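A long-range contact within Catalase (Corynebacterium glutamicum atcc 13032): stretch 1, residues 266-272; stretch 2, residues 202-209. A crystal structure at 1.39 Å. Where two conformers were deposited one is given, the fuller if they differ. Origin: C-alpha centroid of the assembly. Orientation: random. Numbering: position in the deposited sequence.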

# COMPACT_ATOMS: atom_id res chain seq x y z
N GLY A 266 -14.89 34.14 15.69
CA GLY A 266 -14.74 35.31 14.84
C GLY A 266 -13.48 36.12 15.09
O GLY A 266 -13.32 37.22 14.55
N ASP A 267 -12.59 35.59 15.93
CA ASP A 267 -11.33 36.26 16.23
C ASP A 267 -10.26 35.81 15.23
O ASP A 267 -9.31 35.10 15.58
CB ASP A 267 -10.90 35.95 17.66
CG ASP A 267 -9.72 36.79 18.13
OD1 ASP A 267 -9.41 37.81 17.48
OD2 ASP A 267 -9.11 36.43 19.16
N PHE A 268 -10.44 36.22 13.98
CA PHE A 268 -9.60 35.73 12.89
C PHE A 268 -8.17 36.25 12.99
O PHE A 268 -7.96 37.46 12.98
CB PHE A 268 -10.19 36.14 11.55
CG PHE A 268 -11.64 35.75 11.36
CD1 PHE A 268 -12.09 34.48 11.71
CD2 PHE A 268 -12.55 36.65 10.83
CE1 PHE A 268 -13.43 34.12 11.52
CE2 PHE A 268 -13.87 36.31 10.64
CZ PHE A 268 -14.31 35.04 10.98
N PRO A 269 -7.18 35.35 13.08
CA PRO A 269 -5.79 35.80 13.18
C PRO A 269 -5.25 36.29 11.83
O PRO A 269 -5.63 35.76 10.77
CB PRO A 269 -5.04 34.54 13.62
CG PRO A 269 -5.85 33.41 13.08
CD PRO A 269 -7.29 33.88 13.16
N ILE A 270 -4.39 37.30 11.90
CA ILE A 270 -3.85 37.96 10.71
C ILE A 270 -2.33 38.01 10.80
O ILE A 270 -1.77 38.14 11.90
CB ILE A 270 -4.42 39.39 10.58
CG1 ILE A 270 -5.94 39.35 10.41
CG2 ILE A 270 -3.78 40.14 9.43
CD1 ILE A 270 -6.62 40.67 10.67
N TRP A 271 -1.67 37.88 9.66
CA TRP A 271 -0.23 38.10 9.55
C TRP A 271 0.04 39.08 8.42
O TRP A 271 -0.57 38.98 7.35
CB TRP A 271 0.49 36.79 9.21
CG TRP A 271 0.64 35.84 10.36
CD1 TRP A 271 1.77 35.62 11.10
CD2 TRP A 271 -0.37 34.97 10.90
NE1 TRP A 271 1.52 34.67 12.07
CE2 TRP A 271 0.22 34.25 11.96
CE3 TRP A 271 -1.71 34.72 10.57
CZ2 TRP A 271 -0.48 33.30 12.70
CZ3 TRP A 271 -2.41 33.77 11.32
CH2 TRP A 271 -1.79 33.07 12.37
N ASP A 272 0.95 40.01 8.65
CA ASP A 272 1.42 40.87 7.57
C ASP A 272 2.51 40.18 6.76
O ASP A 272 3.48 39.67 7.32
CB ASP A 272 1.89 42.21 8.12
CG ASP A 272 0.73 43.05 8.63
OD1 ASP A 272 -0.04 43.56 7.79
OD2 ASP A 272 0.59 43.18 9.87
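Stretch 2 (202-209) TSRHQDGF

Contacts between distant segments of a chain often rest on one well-directed hydrogen bond, with packing and charge filling in around it, and this pair from a catalase is a compact example. Stretch 1 is loop through P269 and becomes a strand at I270; stretch 2 is mostly loop, extended at Q206 and D207, and enters a strand at G208. The two run in the same sense: the CA of P269 lies 6.1 Å from the CA of R204, and the CA of W271 lies 7.7 Å from the CA of D207.

The hydrogen bond belongs to W271, whose NE1 donates to Q206 O at 2.9 Å and nearly straight, so the one polar atom of a buried indole is satisfied by backbone.

Packing follows from the same ring. Its edge meets S203 O, 3.4 Å from W271 CZ2, while R204 CA lies 3.8 Å from that CZ2. Beside it, P269 CB rests 3.8 Å from R204 CG, on the aliphatic part of the arginine.

Charge acts more loosely. D267 OD2 and R204 NH1 form a long salt bridge of 3.6 Å, with the oxygen well out of the guanidinium plane and no N-H aimed at it. A water supplies the directed link, accepting from R204 NH1 at 2.9 Å and donating to D267 O at 2.9 Å.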

# COMPACT_ATOMS: atom_id res chain seq x y z
N THR A 202 0.53 29.82 21.24
CA THR A 202 -0.46 29.40 20.26
C THR A 202 0.14 29.45 18.86
O THR A 202 1.27 29.94 18.66
CB THR A 202 -1.71 30.31 20.25
OG1 THR A 202 -1.39 31.54 19.58
CG2 THR A 202 -2.21 30.62 21.66
N SER A 203 -0.62 28.97 17.89
CA SER A 203 -0.24 29.12 16.49
C SER A 203 -0.40 30.55 15.99
O SER A 203 0.23 30.94 15.00
CB SER A 203 -1.08 28.21 15.61
OG SER A 203 -0.88 26.86 15.95
N ARG A 204 -1.26 31.32 16.66
CA ARG A 204 -1.56 32.69 16.25
C ARG A 204 -0.52 33.69 16.75
O ARG A 204 -0.38 34.78 16.18
CB ARG A 204 -2.94 33.10 16.77
CG ARG A 204 -4.06 32.14 16.37
CD ARG A 204 -5.41 32.58 16.94
NE ARG A 204 -5.47 32.40 18.39
CZ ARG A 204 -5.73 33.35 19.27
NH1 ARG A 204 -5.97 34.60 18.87
NH2 ARG A 204 -5.76 33.06 20.56
N HIS A 205 0.19 33.31 17.80
CA HIS A 205 1.14 34.20 18.47
C HIS A 205 2.60 33.87 18.14
O HIS A 205 3.45 33.77 19.04
CB HIS A 205 0.90 34.17 19.98
CG HIS A 205 -0.42 34.75 20.38
ND1 HIS A 205 -1.58 34.00 20.46
CD2 HIS A 205 -0.77 36.02 20.71
CE1 HIS A 205 -2.58 34.78 20.84
NE2 HIS A 205 -2.12 36.01 20.99
N GLN A 206 2.87 33.68 16.85
CA GLN A 206 4.22 33.43 16.36
C GLN A 206 4.29 33.98 14.95
O GLN A 206 3.28 34.03 14.23
CB GLN A 206 4.52 31.93 16.34
CG GLN A 206 3.69 31.18 15.31
CD GLN A 206 3.79 29.68 15.42
OE1 GLN A 206 4.66 29.13 16.11
NE2 GLN A 206 2.88 28.99 14.75
N ASP A 207 5.48 34.42 14.55
CA ASP A 207 5.73 34.74 13.15
C ASP A 207 5.88 33.46 12.34
O ASP A 207 6.14 32.38 12.89
CB ASP A 207 7.04 35.51 12.98
CG ASP A 207 6.98 36.95 13.48
OD1 ASP A 207 5.87 37.53 13.56
OD2 ASP A 207 8.08 37.50 13.73
N GLY A 208 5.78 33.61 11.02
CA GLY A 208 6.19 32.55 10.11
C GLY A 208 7.27 33.08 9.19
O GLY A 208 7.41 34.29 9.02
N PHE A 209 8.03 32.17 8.59
CA PHE A 209 9.12 32.54 7.68
C PHE A 209 9.24 31.49 6.60
O PHE A 209 9.01 30.31 6.86
CB PHE A 209 10.46 32.59 8.41
CG PHE A 209 10.48 33.48 9.62
CD1 PHE A 209 10.08 32.99 10.85
CD2 PHE A 209 10.93 34.79 9.54
CE1 PHE A 209 10.10 33.79 11.99
CE2 PHE A 209 10.96 35.61 10.67
CZ PHE A 209 10.54 35.11 11.90
O HOH W 1 -6.65 35.81 16.37